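Local atomic coordinates of alpha-glucosidase YIHQ (Escherichia coli, PDB entry 5AEG), a protein that hydrolyses sulfoquinovosyl diacylglycerides and simpler sulfoquinovosides such as sulfoquinovosyl glycerol, releasing sulfoquinovose for breakdown by sulfoglycolysis. Residues G373-T378 and Y383-E388; I48-G53 and G361-E366. All blocks are in the same frame, centred on the assembly; numbering follows the deposited sequence.

Contact 1 (G373-T378 and Y383-E388)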
loop_
_atom_site.group_PDB
_atom_site.type_symbol
_atom_site.label_atom_id
_atom_site.label_comp_id
_atom_site.label_asym_id
_atom_site.label_seq_id
_atom_site.Cartn_x
_atom_site.Cartn_y
_atom_site.Cartn_z
ATOM N N GLY A 373 21.314 -7.319 -10.376
ATOM C CA GLY A 373 21.827 -5.948 -10.137
ATOM C C GLY A 373 20.716 -4.988 -9.743
ATOM O O GLY A 373 19.557 -5.108 -10.188
ATOM N N VAL A 374 21.066 -4.059 -8.886
ATOM C CA VAL A 374 20.155 -3.082 -8.373
ATOM C C VAL A 374 20.277 -1.870 -9.277
ATOM O O VAL A 374 21.319 -1.205 -9.227
ATOM C CB VAL A 374 20.500 -2.676 -6.897
ATOM C CG1 VAL A 374 19.512 -1.625 -6.403
ATOM C CG2 VAL A 374 20.559 -3.857 -5.961
ATOM N N VAL A 375 19.194 -1.495 -9.963
ATOM C CA VAL A 375 19.190 -0.367 -10.854
ATOM C C VAL A 375 19.213 0.891 -9.994
ATOM O O VAL A 375 18.408 1.039 -9.061
ATOM C CB VAL A 375 17.980 -0.339 -11.767
ATOM C CG1 VAL A 375 17.916 0.911 -12.623
ATOM C CG2 VAL A 375 17.918 -1.605 -12.628
ATOM N N ASP A 376 20.141 1.800 -10.270
ATOM C CA ASP A 376 20.315 2.958 -9.386
ATOM C C ASP A 376 19.465 4.059 -9.815
ATOM O O ASP A 376 19.868 4.944 -10.595
ATOM C CB ASP A 376 21.787 3.398 -9.249
ATOM C CG ASP A 376 21.961 4.564 -8.254
ATOM O OD1 ASP A 376 20.947 5.064 -7.685
ATOM O OD2 ASP A 376 23.131 4.948 -7.981
ATOM N N LEU A 377 18.234 4.067 -9.280
ATOM C CA LEU A 377 17.265 5.052 -9.732
ATOM C C LEU A 377 17.637 6.538 -9.385
ATOM O O LEU A 377 16.940 7.451 -9.864
ATOM C CB LEU A 377 15.821 4.725 -9.209
ATOM C CG LEU A 377 15.261 3.369 -9.676
ATOM C CD1 LEU A 377 13.883 3.057 -9.070
ATOM C CD2 LEU A 377 15.149 3.387 -11.171
ATOM N N THR A 378 18.628 6.753 -8.503
ATOM C CA THR A 378 19.092 8.115 -8.170
ATOM C C THR A 378 20.121 8.601 -9.237
ATOM O O THR A 378 20.479 9.722 -9.221
ATOM C CB THR A 378 19.822 8.233 -6.815
ATOM O OG1 THR A 378 21.154 7.678 -6.879
ATOM C CG2 THR A 378 19.084 7.487 -5.684
ATOM N N TYR A 383 17.940 6.089 -14.525
ATOM C CA TYR A 383 16.488 6.341 -14.421
ATOM C C TYR A 383 15.864 6.510 -15.761
ATOM O O TYR A 383 14.891 5.798 -16.081
ATOM C CB TYR A 383 16.227 7.547 -13.530
ATOM C CG TYR A 383 14.785 7.896 -13.337
ATOM C CD1 TYR A 383 14.109 8.676 -14.261
ATOM C CD2 TYR A 383 14.086 7.454 -12.221
ATOM C CE1 TYR A 383 12.789 9.038 -14.084
ATOM C CE2 TYR A 383 12.744 7.788 -12.038
ATOM C CZ TYR A 383 12.083 8.566 -12.958
ATOM O OH TYR A 383 10.751 8.887 -12.763
ATOM N N ALA A 384 16.451 7.398 -16.589
ATOM C CA ALA A 384 16.055 7.598 -17.998
ATOM C C ALA A 384 16.092 6.337 -18.812
ATOM O O ALA A 384 15.156 6.060 -19.594
ATOM C CB ALA A 384 16.940 8.661 -18.695
ATOM N N TRP A 385 17.169 5.598 -18.633
ATOM C CA TRP A 385 17.400 4.326 -19.334
ATOM C C TRP A 385 16.318 3.304 -19.003
ATOM O O TRP A 385 15.827 2.631 -19.855
ATOM C CB TRP A 385 18.752 3.740 -18.921
ATOM C CG TRP A 385 19.039 2.277 -19.299
ATOM C CD1 TRP A 385 19.310 1.758 -20.550
ATOM C CD2 TRP A 385 19.068 1.163 -18.411
ATOM N NE1 TRP A 385 19.515 0.407 -20.470
ATOM C CE2 TRP A 385 19.369 0.015 -19.171
ATOM C CE3 TRP A 385 18.913 1.023 -17.033
ATOM C CZ2 TRP A 385 19.494 -1.230 -18.601
ATOM C CZ3 TRP A 385 19.040 -0.207 -16.475
ATOM C CH2 TRP A 385 19.325 -1.321 -17.254
ATOM N N PHE A 386 16.053 3.132 -17.708
ATOM C CA PHE A 386 15.090 2.130 -17.279
ATOM C C PHE A 386 13.679 2.536 -17.672
ATOM O O PHE A 386 12.881 1.703 -18.058
ATOM C CB PHE A 386 15.228 1.879 -15.768
ATOM C CG PHE A 386 14.856 0.498 -15.363
ATOM C CD1 PHE A 386 15.430 -0.588 -15.970
ATOM C CD2 PHE A 386 13.905 0.270 -14.392
ATOM C CE1 PHE A 386 15.152 -1.869 -15.553
ATOM C CE2 PHE A 386 13.555 -1.018 -14.034
ATOM C CZ PHE A 386 14.176 -2.101 -14.571
ATOM N N LYS A 387 13.359 3.815 -17.604
ATOM C CA LYS A 387 12.118 4.292 -18.178
ATOM C C LYS A 387 11.990 3.938 -19.690
ATOM O O LYS A 387 10.920 3.600 -20.171
ATOM C CB LYS A 387 11.983 5.768 -17.875
ATOM C CG LYS A 387 10.799 6.440 -18.569
ATOM C CD LYS A 387 10.290 7.613 -17.748
ATOM C CE LYS A 387 11.314 8.666 -17.303
ATOM N NZ LYS A 387 11.908 9.347 -18.463
ATOM N N GLU A 388 13.091 3.990 -20.452
ATOM C CA GLU A 388 13.049 3.569 -21.875
ATOM C C GLU A 388 12.862 2.115 -22.046
ATOM O O GLU A 388 12.204 1.673 -23.004
ATOM C CB GLU A 388 14.324 4.020 -22.687
ATOM C CG GLU A 388 14.395 5.545 -22.821
ATOM C CD GLU A 388 13.218 6.196 -23.553
ATOM O OE1 GLU A 388 12.856 5.624 -24.615
ATOM O OE2 GLU A 388 12.665 7.264 -23.086
#
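V375 sets CG2 over one face of the F386 ring on the facing helix, 4.2 Å from the centroid and 16° off the normal; at 4.0 Å from F386 CE1 it is displaced toward the rim: a CH-pi contact. The other branch, CG1, reaches both F386 CG (4.1 Å) and the edge of the W385 indole, with CZ3 at 4.2 Å. With chi1 at 175°, CG1 stands anti to the backbone N and CG2 anti to the carbonyl carbon, which turns both branches to the helix. Further along the chain, L377 and Y383 bring their backbones together, their CA atoms 4.9 Å apart. L377 O approaches the Y383 ring obliquely, 3.7 Å from CD2, while L377 CD2 touches that same ring atom. No hydrogen bond crosses between the segments; apart from this carbonyl, the touches are between apolar groups.

Behind this first shell, D376 shapes the loop. Its OD1 accepts from T378 N (3.0 Å), closing an Asx turn, and from T378 OG1 (2.7 Å), both from one face of the carboxylate; OD2 takes a bond from H417 N. The Y383 hydroxyl is hydrogen-bonded to E439 on helix 422-444, and W385 meets the ring of Y353. The contact lies where the chain turns from strand 370-374 into helix 380-395, which leads on to barrel strand 401-404 and packs beside helix 422-444.

Contact 2 (I48-G53 and G361-E366)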
loop_
_atom_site.group_PDB
_atom_site.type_symbol
_atom_site.label_atom_id
_atom_site.label_comp_id
_atom_site.label_asym_id
_atom_site.label_seq_id
_atom_site.Cartn_x
_atom_site.Cartn_y
_atom_site.Cartn_z
ATOM N N ILE A 48 21.428 -3.274 11.717
ATOM C CA ILE A 48 20.543 -3.796 10.673
ATOM C C ILE A 48 20.997 -5.161 10.243
ATOM O O ILE A 48 22.178 -5.303 9.911
ATOM C CB ILE A 48 20.581 -2.906 9.458
ATOM C CG1 ILE A 48 20.022 -1.545 9.839
ATOM C CG2 ILE A 48 19.733 -3.492 8.323
ATOM C CD1 ILE A 48 20.182 -0.471 8.771
ATOM N N ASP A 49 20.105 -6.168 10.327
ATOM C CA ASP A 49 20.359 -7.452 9.647
ATOM C C ASP A 49 19.283 -7.574 8.584
ATOM O O ASP A 49 18.096 -7.638 8.954
ATOM C CB ASP A 49 20.295 -8.601 10.642
ATOM C CG ASP A 49 21.392 -8.522 11.681
ATOM O OD1 ASP A 49 22.572 -8.468 11.303
ATOM O OD2 ASP A 49 21.051 -8.410 12.859
ATOM N N MET A 50 19.697 -7.516 7.309
ATOM C CA MET A 50 18.779 -7.408 6.198
ATOM C C MET A 50 17.873 -8.624 5.987
ATOM O O MET A 50 16.655 -8.482 5.590
ATOM C CB MET A 50 19.540 -7.155 4.942
ATOM C CG MET A 50 20.309 -5.849 5.052
ATOM S SD MET A 50 20.871 -5.156 3.497
ATOM C CE MET A 50 22.242 -6.310 3.091
ATOM N N PHE A 51 18.428 -9.823 6.222
ATOM C CA PHE A 51 17.722 -11.080 5.922
ATOM C C PHE A 51 16.974 -11.079 4.566
ATOM O O PHE A 51 15.725 -11.373 4.475
ATOM C CB PHE A 51 16.739 -11.372 7.077
ATOM C CG PHE A 51 17.385 -11.743 8.360
ATOM C CD1 PHE A 51 18.099 -12.960 8.443
ATOM C CD2 PHE A 51 17.296 -10.942 9.501
ATOM C CE1 PHE A 51 18.689 -13.325 9.626
ATOM C CE2 PHE A 51 17.889 -11.324 10.715
ATOM C CZ PHE A 51 18.587 -12.511 10.770
ATOM N N ARG A 52 17.650 -10.653 3.495
ATOM C CA ARG A 52 17.019 -10.696 2.144
ATOM C C ARG A 52 15.706 -9.894 2.041
ATOM O O ARG A 52 14.846 -10.155 1.189
ATOM C CB ARG A 52 16.814 -12.093 1.685
ATOM C CG ARG A 52 18.035 -12.944 2.079
ATOM C CD ARG A 52 17.932 -14.407 1.696
ATOM N NE ARG A 52 18.154 -14.604 0.276
ATOM C CZ ARG A 52 17.823 -15.691 -0.417
ATOM N NH1 ARG A 52 17.213 -16.742 0.143
ATOM N NH2 ARG A 52 18.093 -15.708 -1.703
ATOM N N GLY A 53 15.599 -8.875 2.886
ATOM C CA GLY A 53 14.395 -8.008 2.847
ATOM C C GLY A 53 13.523 -8.153 4.015
ATOM O O GLY A 53 12.646 -7.307 4.198
ATOM N N GLY A 361 32.412 -2.226 -6.403
ATOM C CA GLY A 361 31.857 -3.114 -7.420
ATOM C C GLY A 361 30.350 -2.860 -7.602
ATOM O O GLY A 361 29.718 -2.182 -6.773
ATOM N N ASP A 362 29.802 -3.350 -8.711
ATOM C CA ASP A 362 28.344 -3.315 -8.929
ATOM C C ASP A 362 27.645 -4.163 -7.875
ATOM O O ASP A 362 28.072 -5.269 -7.590
ATOM C CB ASP A 362 27.978 -3.756 -10.367
ATOM C CG ASP A 362 28.296 -2.703 -11.393
ATOM O OD1 ASP A 362 28.407 -1.487 -11.056
ATOM O OD2 ASP A 362 28.404 -3.068 -12.579
ATOM N N TYR A 363 26.569 -3.660 -7.246
ATOM C CA TYR A 363 25.930 -4.448 -6.189
ATOM C C TYR A 363 24.966 -5.455 -6.812
ATOM O O TYR A 363 24.035 -5.041 -7.523
ATOM C CB TYR A 363 25.136 -3.517 -5.247
ATOM C CG TYR A 363 24.818 -4.101 -3.935
ATOM C CD1 TYR A 363 23.820 -5.072 -3.816
ATOM C CD2 TYR A 363 25.379 -3.589 -2.768
ATOM C CE1 TYR A 363 23.526 -5.616 -2.587
ATOM C CE2 TYR A 363 25.070 -4.116 -1.543
ATOM C CZ TYR A 363 24.124 -5.127 -1.472
ATOM O OH TYR A 363 23.738 -5.641 -0.278
ATOM N N LEU A 364 25.183 -6.724 -6.489
ATOM C CA LEU A 364 24.308 -7.815 -6.861
ATOM C C LEU A 364 23.620 -8.400 -5.648
ATOM O O LEU A 364 24.255 -8.780 -4.701
ATOM C CB LEU A 364 25.084 -8.944 -7.531
ATOM C CG LEU A 364 25.943 -8.550 -8.738
ATOM C CD1 LEU A 364 26.646 -9.765 -9.339
ATOM C CD2 LEU A 364 25.150 -7.777 -9.768
ATOM N N VAL A 365 22.308 -8.516 -5.711
ATOM C CA VAL A 365 21.559 -9.118 -4.628
ATOM C C VAL A 365 21.352 -10.557 -4.978
ATOM O O VAL A 365 21.058 -10.877 -6.139
ATOM C CB VAL A 365 20.210 -8.427 -4.458
ATOM C CG1 VAL A 365 19.415 -9.100 -3.383
ATOM C CG2 VAL A 365 20.410 -6.965 -4.105
ATOM N N GLU A 366 21.500 -11.419 -3.996
ATOM C CA GLU A 366 21.204 -12.856 -4.168
ATOM C C GLU A 366 19.748 -13.074 -4.028
ATOM O O GLU A 366 19.184 -12.646 -3.046
ATOM C CB GLU A 366 21.865 -13.712 -3.090
ATOM C CG GLU A 366 23.302 -14.010 -3.415
ATOM C CD GLU A 366 24.090 -14.683 -2.300
ATOM O OE1 GLU A 366 23.869 -14.380 -1.096
ATOM O OE2 GLU A 366 24.968 -15.505 -2.651
#
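The type I' beta turn M50-G53, in the hairpin connection between strands 39-49 and 56-74 of the N-terminal beta domain, meets through M50 and R52 the edge strand 364-367 of a small antiparallel sheet inserted in the catalytic barrel domain and the residue just before it, through E366 and Y363. The turn is closed by a backbone hydrogen bond from G53 N to M50 O (2.9 Å), and its two middle residues, F51 and R52, both have positive phi, in the left-handed helical region.

Two separate touches make up the interface, which buries just 116 Å² in all. In the first, M50 and Y363 approach from opposite directions. The methionine is extended at chi2 and then bends at its thioether (chi3 -73°), bringing the methyl CE to 3.7 Å from Y363 OH. That hydroxyl has its polar partner in D413, to which it is hydrogen-bonded, so the methyl packs against an oxygen already engaged.

In the second, the guanidinium of R52 presents its edge to the backbone carbonyl of E366, with E366 O near its plane. NH2 is 3.5 Å from E366 O and NE 4.0 Å from the same atom, too long for a hydrogen bond. R52 NE also lies 5.9 Å from E366 OE1, but this glutamate is poorly ordered and the charged atoms do not touch. A long, weak ion pair joins R52 to E171.

The R52 side chain is about 9 Å from those of W304, which binds substrate, and E408, probably an active-site residue. Between these two segments the chemistry is one methyl-hydroxyl touch and an arginine near a carbonyl with no hydrogen bond, consistent with a light contact at the surface; other residues, such as T412 against M50, add to the meeting of the two domains.

Contact 1 is largely buried and apolar, with methyls against aromatic rings; contact 2 lies at the surface and brings a thioether methyl and a guanidinium close to polar groups, across less than half the area (116 against 263 Å²). Neither has a hydrogen bond between its segments. They share the three-stranded antiparallel sheet, because strands 364-367 and 370-374 are consecutive and adjacent within it, and they touch directly where V374 CG2 meets V365 CG2 at 3.6 Å. Contact 1 packs the loop leaving this sheet against helix 380-395 within the barrel domain, between residues close in sequence, whereas contact 2 joins it to the N-terminal beta domain across some 300 residues.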